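Local atomic coordinates of putative arylalkylamine N-Acetyltransferase 7 (PDB entry 4FD7), a protein that probably transfers an acetyl group from acetyl-CoA to the amino group of an arylalkylamine-type substrate, as a GNAT-fold acetyltransferase. Residues P157-R160 with G161-I164; I164-E167 with I168-R172; G190-S193 with Q194-A197. All blocks are in the same frame, centred on the assembly; numbering follows the deposited sequence.

Contact 1. Residues P157-R160 with G161-I164; sequences PKYR and GRGI
Between Tyr159 and Ile164 the chain leaves a short 3-10 turn and swings through two glycines of positive phi, Gly161 at 80° and Gly163 at 82°, with Gly163 as the N-cap of the helix that follows. The sequence Arg-Gly-Arg-Gly-Ile-Ala that starts at Arg160 fits the (Gln/Arg)-X-X-Gly-X-(Gly/Ala) signature of the GNAT family. Inside the bend sits one water molecule, which donates to Tyr159 O at 2.9 Å and accepts from Arg162 N at 2.7 Å and from Ile164 N at 3.0 Å. The end of Ile164 closes the turn: its CD1 reaches Tyr159 CB at 3.8 Å. Arg162 folds back to the Tyr159 carbonyl, its CD near the plane of the Tyr159 ring, at its edge, and 3.4 Å from Tyr159 O. Straight from CG to NE, the chain then turns its guanidinium broadside (chi4 89°), so that one face lies over Lys158 O; Arg162 NH2 is also 3.0 Å from Arg160 O. Its clear hydrogen bond goes outside the loop, from NH1 to Asp22 O, with a weak one from NE to Lys21 O. Arg160 leaves in another direction: Pro157 CG sits 3.3 Å above one face of its guanidinium, near the rim, and its NH2 makes a salt bridge to Asp55. Lys158 NZ is paired with Glu97 and Asp156. In relatives, backbone N-H groups of this loop bind the pyrophosphate of CoA. A water gripped by two of them here is consistent with a loop already folded to present its amides, while the flanking cationic side chains are committed to carboxylates and carbonyls of the surrounding fold.

Contact 2. Residues I164-E167 with I168-R172; sequences IATE and ILRAR
Ile168 and Leu169 face inward, one turn after Ile164 and Ala165, on helix 164-170, which follows the signature loop in the GNAT fold. The regular ladder runs from Ile168 N to Ile164 O through to Ala171 N to Glu167 O, and Leu169 N to Ala165 O (3.0 Å) is its straightest rung at 167°. The packed side is aliphatic. CD1 of Ile168 lies 3.6 Å from CG2 of Ile164, the two branched chains meeting at a slant; CG1 of Ile168, set beside its own backbone N (chi1 -76°), passes 3.4 Å from Ile164 O. Leu169 brings CG within 3.4 Å of Ala165 O. Beyond the helix this side rests on strands 98-108 and 146-155, through Val99, Asn102 and Leu153, while Leu169 and Thr166 reach helix 191-200 at Ala196 and Val200. Leu169 CD2 lies 3.3 Å above one face of the Arg172 guanidinium, offset toward its rim; the Arg172 nitrogens are hydrogen-bonded to Asn102, Ser184 and Thr186.

The looser side, only partly buried, belongs to Glu167 and Arg170, pointing the same way. Their salt bridge is bidentate and side-on: Arg170 NE gives to Glu167 OE1 at 2.8 Å and Arg170 NH2 to Glu167 OE2 at 3.1 Å, both nearly straight and on the syn side of the carboxylate, with the two planes 22° apart. Both nitrogens stand somewhat out of the carboxylate plane; the oxygens lie in the guanidinium plane. Bends at chi2 of Glu167 and at chi3 of Arg170 bring the carboxylate to the NE/NH2 edge of the guanidinium. OE1 also accepts from His16 NE2 of strand 14-21, so two donors hold that oxygen, and the pair is tied to the sheet edge. Alongside runs Thr166, its CG2 3.7 Å from Arg170 NH2.

Contact 3. Residues G190-S193 with Q194-A197; sequences GPNS and QTAA
Thr195 reaches back four residues to Pro191 O with two donors, its backbone N at 2.9 Å and its hydroxyl OG1 also at 2.9 Å. They come from opposite faces of the carbonyl plane, OG1 from above it, 36° out, and between them they hold the oxygen from both sides. Its OG1 gets there by lying beside its own backbone N (chi1 -64°). One residue earlier another carbonyl takes two donors, but both from one face: Gly190 O, at the N-cap, accepts Gln194 N at 3.1 Å, tilted slightly from the plane, and Ser193 OG at 2.9 Å, well above it. The serine oxygen sits between its own N and carbonyl carbon, folded back over the first turn. The remaining rungs, Ala196 N to Asn192 O and Ala197 N to Ser193 O, are ordinary helical bonds.

Gln194 drapes its side chain across the same Gly190 carbonyl, CG and CD each 3.1 Å from that oxygen, without bonding to it. The extended chain carries the amide past the cap, where NE2 gives hydrogen bonds to Phe188 O and Phe229 O and so ties the buried glutamine to the ends of strands 183-188 and 229-236. Further out, Ala197 packs on Leu169, Phe188 and Met233; its small methyl lets the helix and the sheet come close. Pro191, Asn192 and Thr195 face outward. This is the first turn of the helix after strand 183-188, a part of the GNAT fold that in relatives lies near the cofactor. Extra hydroxyl donors on two early carbonyls, and a glutamine clamped to two strands, are consistent with a helix start held both by its own hydroxyls and by the strand ends that Gln194 reaches.

In the fold
From the N terminus the chain first lays down the five-stranded sheet, whose last strand, 146-155, leads into contact 1. That contact closes the tight loop before helix 164-170 and shares Ile164 with contact 2, which runs on up the same helix. After helix 172-179 and strand 183-188, contact 3 opens helix 191-200. The three follow in series and none encloses another. Contacts 2 and 3 meet directly, Thr166 and Leu169 packing on Ala196 and Ala197, while contacts 1 and 3 stay about 7 Å apart at their nearest atoms. Together they join the five-stranded sheet to the three-stranded one, across the region where GNAT enzymes typically hold CoA.

Contact 1. Residues P157-R160 with G161-I164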
ATOM      1  N   PRO A 157       5.997 -14.263  -2.026  1.00 22.95           N
ATOM      2  CA  PRO A 157       6.527 -14.741  -3.300  1.00 21.28           C
ATOM      3  C   PRO A 157       5.978 -16.097  -3.739  1.00 23.98           C
ATOM      4  O   PRO A 157       5.806 -16.296  -4.939  1.00 22.99           O
ATOM      5  CB  PRO A 157       8.025 -14.841  -3.014  1.00 24.38           C
ATOM      6  CG  PRO A 157       8.269 -13.740  -2.073  1.00 24.62           C
ATOM      7  CD  PRO A 157       7.067 -13.722  -1.170  1.00 21.67           C
ATOM      8  N   LYS A 158       5.675 -17.002  -2.812  1.00 21.41           N
ATOM      9  CA  LYS A 158       5.186 -18.307  -3.246  1.00 24.16           C
ATOM     10  C   LYS A 158       3.721 -18.270  -3.679  1.00 22.63           C
ATOM     11  O   LYS A 158       3.150 -19.300  -4.061  1.00 24.79           O
ATOM     12  CB  LYS A 158       5.449 -19.397  -2.205  1.00 28.39           C
ATOM     13  CG  LYS A 158       4.529 -19.381  -1.006  1.00 27.28           C
ATOM     14  CD  LYS A 158       5.201 -20.075   0.187  1.00 30.16           C
ATOM     15  CE  LYS A 158       4.181 -20.384   1.266  1.00 30.50           C
ATOM     16  NZ  LYS A 158       3.127 -19.339   1.272  1.00 33.40           N
ATOM     17  N   TYR A 159       3.126 -17.077  -3.634  1.00 22.22           N
ATOM     18  CA  TYR A 159       1.781 -16.854  -4.143  1.00 21.90           C
ATOM     19  C   TYR A 159       1.734 -15.844  -5.279  1.00 22.38           C
ATOM     20  O   TYR A 159       0.643 -15.448  -5.710  1.00 21.55           O
ATOM     21  CB  TYR A 159       0.859 -16.353  -3.029  1.00 22.10           C
ATOM     22  CG  TYR A 159       0.370 -17.434  -2.118  1.00 23.29           C
ATOM     23  CD1 TYR A 159       0.899 -17.581  -0.849  1.00 24.68           C
ATOM     24  CD2 TYR A 159      -0.620 -18.319  -2.527  1.00 25.16           C
ATOM     25  CE1 TYR A 159       0.451 -18.569  -0.002  1.00 26.08           C
ATOM     26  CE2 TYR A 159      -1.067 -19.323  -1.688  1.00 26.46           C
ATOM     27  CZ  TYR A 159      -0.527 -19.440  -0.424  1.00 28.15           C
ATOM     28  OH  TYR A 159      -0.968 -20.439   0.417  1.00 31.51           O
ATOM     29  N   ARG A 160       2.886 -15.400  -5.769  1.00 22.74           N
ATOM     30  CA  ARG A 160       2.836 -14.398  -6.826  1.00 23.66           C
ATOM     31  C   ARG A 160       2.399 -14.995  -8.168  1.00 22.74           C
ATOM     32  O   ARG A 160       2.347 -16.222  -8.341  1.00 22.93           O
ATOM     33  CB  ARG A 160       4.137 -13.570  -6.914  1.00 23.42           C
ATOM     34  CG  ARG A 160       4.143 -12.326  -5.985  1.00 24.89           C
ATOM     35  CD  ARG A 160       5.516 -11.685  -5.880  1.00 26.06           C
ATOM     36  NE  ARG A 160       5.868 -11.304  -4.511  1.00 28.21           N
ATOM     37  CZ  ARG A 160       7.106 -11.005  -4.121  1.00 28.71           C
ATOM     38  NH1 ARG A 160       8.101 -11.049  -5.000  1.00 28.01           N
ATOM     39  NH2 ARG A 160       7.360 -10.667  -2.858  1.00 26.39           N
ATOM     40  N   GLY A 161       2.013 -14.119  -9.090  1.00 22.11           N
ATOM     41  CA  GLY A 161       1.561 -14.535 -10.403  1.00 24.32           C
ATOM     42  C   GLY A 161       0.116 -15.003 -10.412  1.00 24.41           C
ATOM     43  O   GLY A 161      -0.350 -15.576 -11.395  1.00 27.15           O
ATOM     44  N   ARG A 162      -0.590 -14.754  -9.314  1.00 22.27           N
ATOM     45  CA  ARG A 162      -1.943 -15.266  -9.136  1.00 23.98           C
ATOM     46  C   ARG A 162      -2.987 -14.156  -9.115  1.00 24.47           C
ATOM     47  O   ARG A 162      -4.184 -14.417  -8.954  1.00 24.98           O
ATOM     48  CB  ARG A 162      -2.013 -16.100  -7.851  1.00 19.79           C
ATOM     49  CG  ARG A 162      -1.402 -17.487  -8.024  1.00 22.90           C
ATOM     50  CD  ARG A 162      -1.103 -18.150  -6.706  1.00 23.96           C
ATOM     51  NE  ARG A 162      -0.568 -19.506  -6.854  1.00 24.16           N
ATOM     52  CZ  ARG A 162       0.726 -19.798  -6.981  1.00 25.48           C
ATOM     53  NH1 ARG A 162       1.118 -21.057  -7.106  1.00 27.65           N
ATOM     54  NH2 ARG A 162       1.635 -18.835  -6.996  1.00 23.06           N
ATOM     55  N   GLY A 163      -2.534 -12.916  -9.278  1.00 23.54           N
ATOM     56  CA  GLY A 163      -3.454 -11.790  -9.286  1.00 21.98           C
ATOM     57  C   GLY A 163      -3.842 -11.325  -7.903  1.00 21.40           C
ATOM     58  O   GLY A 163      -4.778 -10.526  -7.767  1.00 20.55           O
ATOM     59  N   ILE A 164      -3.120 -11.797  -6.883  1.00 20.35           N
ATOM     60  CA  ILE A 164      -3.461 -11.487  -5.490  1.00 21.45           C
ATOM     61  C   ILE A 164      -3.374  -9.982  -5.175  1.00 18.14           C
ATOM     62  O   ILE A 164      -4.252  -9.440  -4.489  1.00 18.44           O
ATOM     63  CB  ILE A 164      -2.669 -12.379  -4.483  1.00 21.37           C
ATOM     64  CG1 ILE A 164      -3.371 -13.734  -4.317  1.00 23.80           C
ATOM     65  CG2 ILE A 164      -2.525 -11.695  -3.119  1.00 22.17           C
ATOM     66  CD1 ILE A 164      -2.441 -14.927  -4.266  1.00 24.57           C
TER
HETATM   67  O   HOH W   1      -0.417 -13.171  -7.189  1.00 22.96           O

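Contact 2. Residues I164-E167 with I168-R172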
ATOM      1  N   ILE A 164      -3.120 -11.797  -6.883  1.00 20.35           N
ATOM      2  CA  ILE A 164      -3.461 -11.487  -5.490  1.00 21.45           C
ATOM      3  C   ILE A 164      -3.374  -9.982  -5.175  1.00 18.14           C
ATOM      4  O   ILE A 164      -4.252  -9.440  -4.489  1.00 18.44           O
ATOM      5  CB  ILE A 164      -2.669 -12.379  -4.483  1.00 21.37           C
ATOM      6  CG1 ILE A 164      -3.371 -13.734  -4.317  1.00 23.80           C
ATOM      7  CG2 ILE A 164      -2.525 -11.695  -3.119  1.00 22.17           C
ATOM      8  CD1 ILE A 164      -2.441 -14.927  -4.266  1.00 24.57           C
ATOM      9  N   ALA A 165      -2.365  -9.302  -5.719  1.00 16.51           N
ATOM     10  CA  ALA A 165      -2.219  -7.861  -5.483  1.00 18.34           C
ATOM     11  C   ALA A 165      -3.426  -7.092  -6.027  1.00 16.61           C
ATOM     12  O   ALA A 165      -3.999  -6.213  -5.353  1.00 17.30           O
ATOM     13  CB  ALA A 165      -0.930  -7.337  -6.108  1.00 19.73           C
ATOM     14  N   THR A 166      -3.801  -7.427  -7.257  1.00 17.08           N
ATOM     15  CA  THR A 166      -4.980  -6.855  -7.874  1.00 18.43           C
ATOM     16  C   THR A 166      -6.197  -7.020  -6.967  1.00 16.72           C
ATOM     17  O   THR A 166      -6.887  -6.051  -6.667  1.00 15.82           O
ATOM     18  CB  THR A 166      -5.277  -7.531  -9.215  1.00 18.88           C
ATOM     19  OG1 THR A 166      -4.170  -7.335 -10.105  1.00 18.35           O
ATOM     20  CG2 THR A 166      -6.552  -6.968  -9.837  1.00 19.17           C
ATOM     21  N   GLU A 167      -6.476  -8.247  -6.545  1.00 16.18           N
ATOM     22  CA  GLU A 167      -7.668  -8.471  -5.722  1.00 16.71           C
ATOM     23  C   GLU A 167      -7.640  -7.781  -4.349  1.00 15.59           C
ATOM     24  O   GLU A 167      -8.697  -7.351  -3.837  1.00 14.55           O
ATOM     25  CB  GLU A 167      -7.978  -9.972  -5.601  1.00 16.58           C
ATOM     26  CG  GLU A 167      -8.168 -10.695  -6.941  1.00 18.72           C
ATOM     27  CD  GLU A 167      -9.144  -9.999  -7.896  1.00 18.68           C
ATOM     28  OE1 GLU A 167     -10.206  -9.508  -7.466  1.00 19.18           O
ATOM     29  OE2 GLU A 167      -8.855  -9.946  -9.109  1.00 20.50           O
ATOM     30  N   ILE A 168      -6.445  -7.645  -3.769  1.00 13.82           N
ATOM     31  CA  ILE A 168      -6.315  -6.941  -2.495  1.00 13.76           C
ATOM     32  C   ILE A 168      -6.666  -5.462  -2.713  1.00 14.24           C
ATOM     33  O   ILE A 168      -7.358  -4.852  -1.890  1.00 14.66           O
ATOM     34  CB  ILE A 168      -4.893  -7.082  -1.888  1.00 14.16           C
ATOM     35  CG1 ILE A 168      -4.727  -8.471  -1.288  1.00 14.25           C
ATOM     36  CG2 ILE A 168      -4.635  -6.034  -0.834  1.00 15.24           C
ATOM     37  CD1 ILE A 168      -3.299  -8.834  -0.994  1.00 14.62           C
ATOM     38  N   LEU A 169      -6.202  -4.889  -3.824  1.00 13.26           N
ATOM     39  CA  LEU A 169      -6.614  -3.526  -4.159  1.00 13.95           C
ATOM     40  C   LEU A 169      -8.103  -3.433  -4.457  1.00 13.79           C
ATOM     41  O   LEU A 169      -8.730  -2.414  -4.183  1.00 13.48           O
ATOM     42  CB  LEU A 169      -5.869  -3.008  -5.377  1.00 12.94           C
ATOM     43  CG  LEU A 169      -4.370  -2.791  -5.206  1.00 14.18           C
ATOM     44  CD1 LEU A 169      -3.760  -2.465  -6.534  1.00 14.98           C
ATOM     45  CD2 LEU A 169      -4.113  -1.663  -4.201  1.00 13.79           C
ATOM     46  N   ARG A 170      -8.664  -4.466  -5.077  1.00 13.28           N
ATOM     47  CA  ARG A 170     -10.057  -4.388  -5.468  1.00 14.75           C
ATOM     48  C   ARG A 170     -10.923  -4.324  -4.223  1.00 13.78           C
ATOM     49  O   ARG A 170     -11.983  -3.682  -4.219  1.00 14.88           O
ATOM     50  CB  ARG A 170     -10.474  -5.564  -6.381  1.00 14.91           C
ATOM     51  CG  ARG A 170     -11.754  -5.252  -7.151  1.00 16.31           C
ATOM     52  CD  ARG A 170     -12.339  -6.504  -7.811  1.00 20.05           C
ATOM     53  NE  ARG A 170     -11.337  -7.169  -8.636  1.00 20.26           N
ATOM     54  CZ  ARG A 170     -11.051  -6.817  -9.889  1.00 21.81           C
ATOM     55  NH1 ARG A 170     -11.695  -5.806 -10.461  1.00 18.34           N
ATOM     56  NH2 ARG A 170     -10.123  -7.477 -10.569  1.00 22.48           N
ATOM     57  N   ALA A 171     -10.459  -4.969  -3.156  1.00 13.72           N
ATOM     58  CA  ALA A 171     -11.161  -4.900  -1.861  1.00 14.80           C
ATOM     59  C   ALA A 171     -11.349  -3.492  -1.264  1.00 13.86           C
ATOM     60  O   ALA A 171     -12.106  -3.320  -0.306  1.00 14.57           O
ATOM     61  CB  ALA A 171     -10.492  -5.814  -0.841  1.00 14.03           C
ATOM     62  N   ARG A 172     -10.666  -2.496  -1.808  1.00 13.80           N
ATOM     63  CA  ARG A 172     -10.792  -1.133  -1.300  1.00 14.59           C
ATOM     64  C   ARG A 172     -12.173  -0.576  -1.612  1.00 14.83           C
ATOM     65  O   ARG A 172     -12.693   0.308  -0.909  1.00 15.25           O
ATOM     66  CB  ARG A 172      -9.709  -0.243  -1.910  1.00 12.48           C
ATOM     67  CG  ARG A 172      -8.336  -0.451  -1.280  1.00 11.13           C
ATOM     68  CD  ARG A 172      -7.335   0.536  -1.861  1.00 11.64           C
ATOM     69  NE  ARG A 172      -5.961   0.135  -1.557  1.00 12.97           N
ATOM     70  CZ  ARG A 172      -4.895   0.876  -1.842  1.00 12.65           C
ATOM     71  NH1 ARG A 172      -5.039   2.068  -2.419  1.00 11.31           N
ATOM     72  NH2 ARG A 172      -3.689   0.428  -1.535  1.00 12.57           N
TER

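Contact 3. Residues G190-S193 with Q194-A197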
ATOM      1  N   GLY A 190       6.180   0.590  -8.494  1.00 22.14           N
ATOM      2  CA  GLY A 190       6.753  -0.329  -9.463  1.00 24.10           C
ATOM      3  C   GLY A 190       5.779  -0.766 -10.539  1.00 24.19           C
ATOM      4  O   GLY A 190       4.589  -0.479 -10.453  1.00 24.59           O
ATOM      5  N   PRO A 191       6.278  -1.486 -11.548  1.00 25.74           N
ATOM      6  CA  PRO A 191       5.527  -1.783 -12.773  1.00 27.71           C
ATOM      7  C   PRO A 191       4.324  -2.704 -12.545  1.00 26.69           C
ATOM      8  O   PRO A 191       3.226  -2.424 -13.036  1.00 28.22           O
ATOM      9  CB  PRO A 191       6.572  -2.474 -13.650  1.00 28.83           C
ATOM     10  CG  PRO A 191       7.495  -3.111 -12.697  1.00 29.73           C
ATOM     11  CD  PRO A 191       7.591  -2.154 -11.533  1.00 28.86           C
ATOM     12  N   ASN A 192       4.515  -3.780 -11.796  1.00 26.94           N
ATOM     13  CA  ASN A 192       3.413  -4.696 -11.556  1.00 28.24           C
ATOM     14  C   ASN A 192       2.339  -4.154 -10.606  1.00 27.73           C
ATOM     15  O   ASN A 192       1.155  -4.428 -10.804  1.00 25.35           O
ATOM     16  CB  ASN A 192       3.930  -6.058 -11.104  1.00 32.41           C
ATOM     17  CG  ASN A 192       4.780  -6.729 -12.160  1.00 32.39           C
ATOM     18  OD1 ASN A 192       5.849  -7.258 -11.862  1.00 36.73           O
ATOM     19  ND2 ASN A 192       4.318  -6.695 -13.407  1.00 32.45           N
ATOM     20  N   SER A 193       2.741  -3.384  -9.595  1.00 23.88           N
ATOM     21  CA  SER A 193       1.773  -2.745  -8.698  1.00 25.50           C
ATOM     22  C   SER A 193       0.927  -1.726  -9.468  1.00 22.61           C
ATOM     23  O   SER A 193      -0.302  -1.624  -9.256  1.00 20.86           O
ATOM     24  CB  SER A 193       2.463  -2.109  -7.483  1.00 23.78           C
ATOM     25  OG  SER A 193       3.440  -1.151  -7.848  1.00 22.45           O
ATOM     26  N   GLN A 194       1.575  -0.999 -10.377  1.00 23.39           N
ATOM     27  CA  GLN A 194       0.864  -0.098 -11.287  1.00 22.18           C
ATOM     28  C   GLN A 194      -0.101  -0.856 -12.203  1.00 22.40           C
ATOM     29  O   GLN A 194      -1.226  -0.409 -12.435  1.00 18.71           O
ATOM     30  CB  GLN A 194       1.856   0.745 -12.099  1.00 21.52           C
ATOM     31  CG  GLN A 194       2.610   1.788 -11.239  1.00 20.60           C
ATOM     32  CD  GLN A 194       3.946   2.197 -11.829  1.00 23.36           C
ATOM     33  OE1 GLN A 194       4.253   1.889 -12.990  1.00 24.08           O
ATOM     34  NE2 GLN A 194       4.760   2.894 -11.024  1.00 18.55           N
ATOM     35  N   THR A 195       0.343  -2.010 -12.706  1.00 23.74           N
ATOM     36  CA  THR A 195      -0.504  -2.882 -13.525  1.00 24.21           C
ATOM     37  C   THR A 195      -1.756  -3.331 -12.762  1.00 21.92           C
ATOM     38  O   THR A 195      -2.874  -3.312 -13.296  1.00 23.23           O
ATOM     39  CB  THR A 195       0.300  -4.118 -14.004  1.00 26.58           C
ATOM     40  OG1 THR A 195       1.361  -3.688 -14.869  1.00 27.53           O
ATOM     41  CG2 THR A 195      -0.597  -5.110 -14.747  1.00 29.33           C
ATOM     42  N   ALA A 196      -1.548  -3.715 -11.507  1.00 21.37           N
ATOM     43  CA  ALA A 196      -2.611  -4.198 -10.629  1.00 20.18           C
ATOM     44  C   ALA A 196      -3.627  -3.091 -10.386  1.00 18.73           C
ATOM     45  O   ALA A 196      -4.853  -3.283 -10.512  1.00 19.72           O
ATOM     46  CB  ALA A 196      -2.012  -4.657  -9.329  1.00 18.82           C
ATOM     47  N   ALA A 197      -3.107  -1.908 -10.068  1.00 17.79           N
ATOM     48  CA  ALA A 197      -3.979  -0.771  -9.808  1.00 16.76           C
ATOM     49  C   ALA A 197      -4.774  -0.429 -11.063  1.00 19.08           C
ATOM     50  O   ALA A 197      -5.962  -0.107 -10.994  1.00 16.83           O
ATOM     51  CB  ALA A 197      -3.164   0.426  -9.320  1.00 17.32           C
TER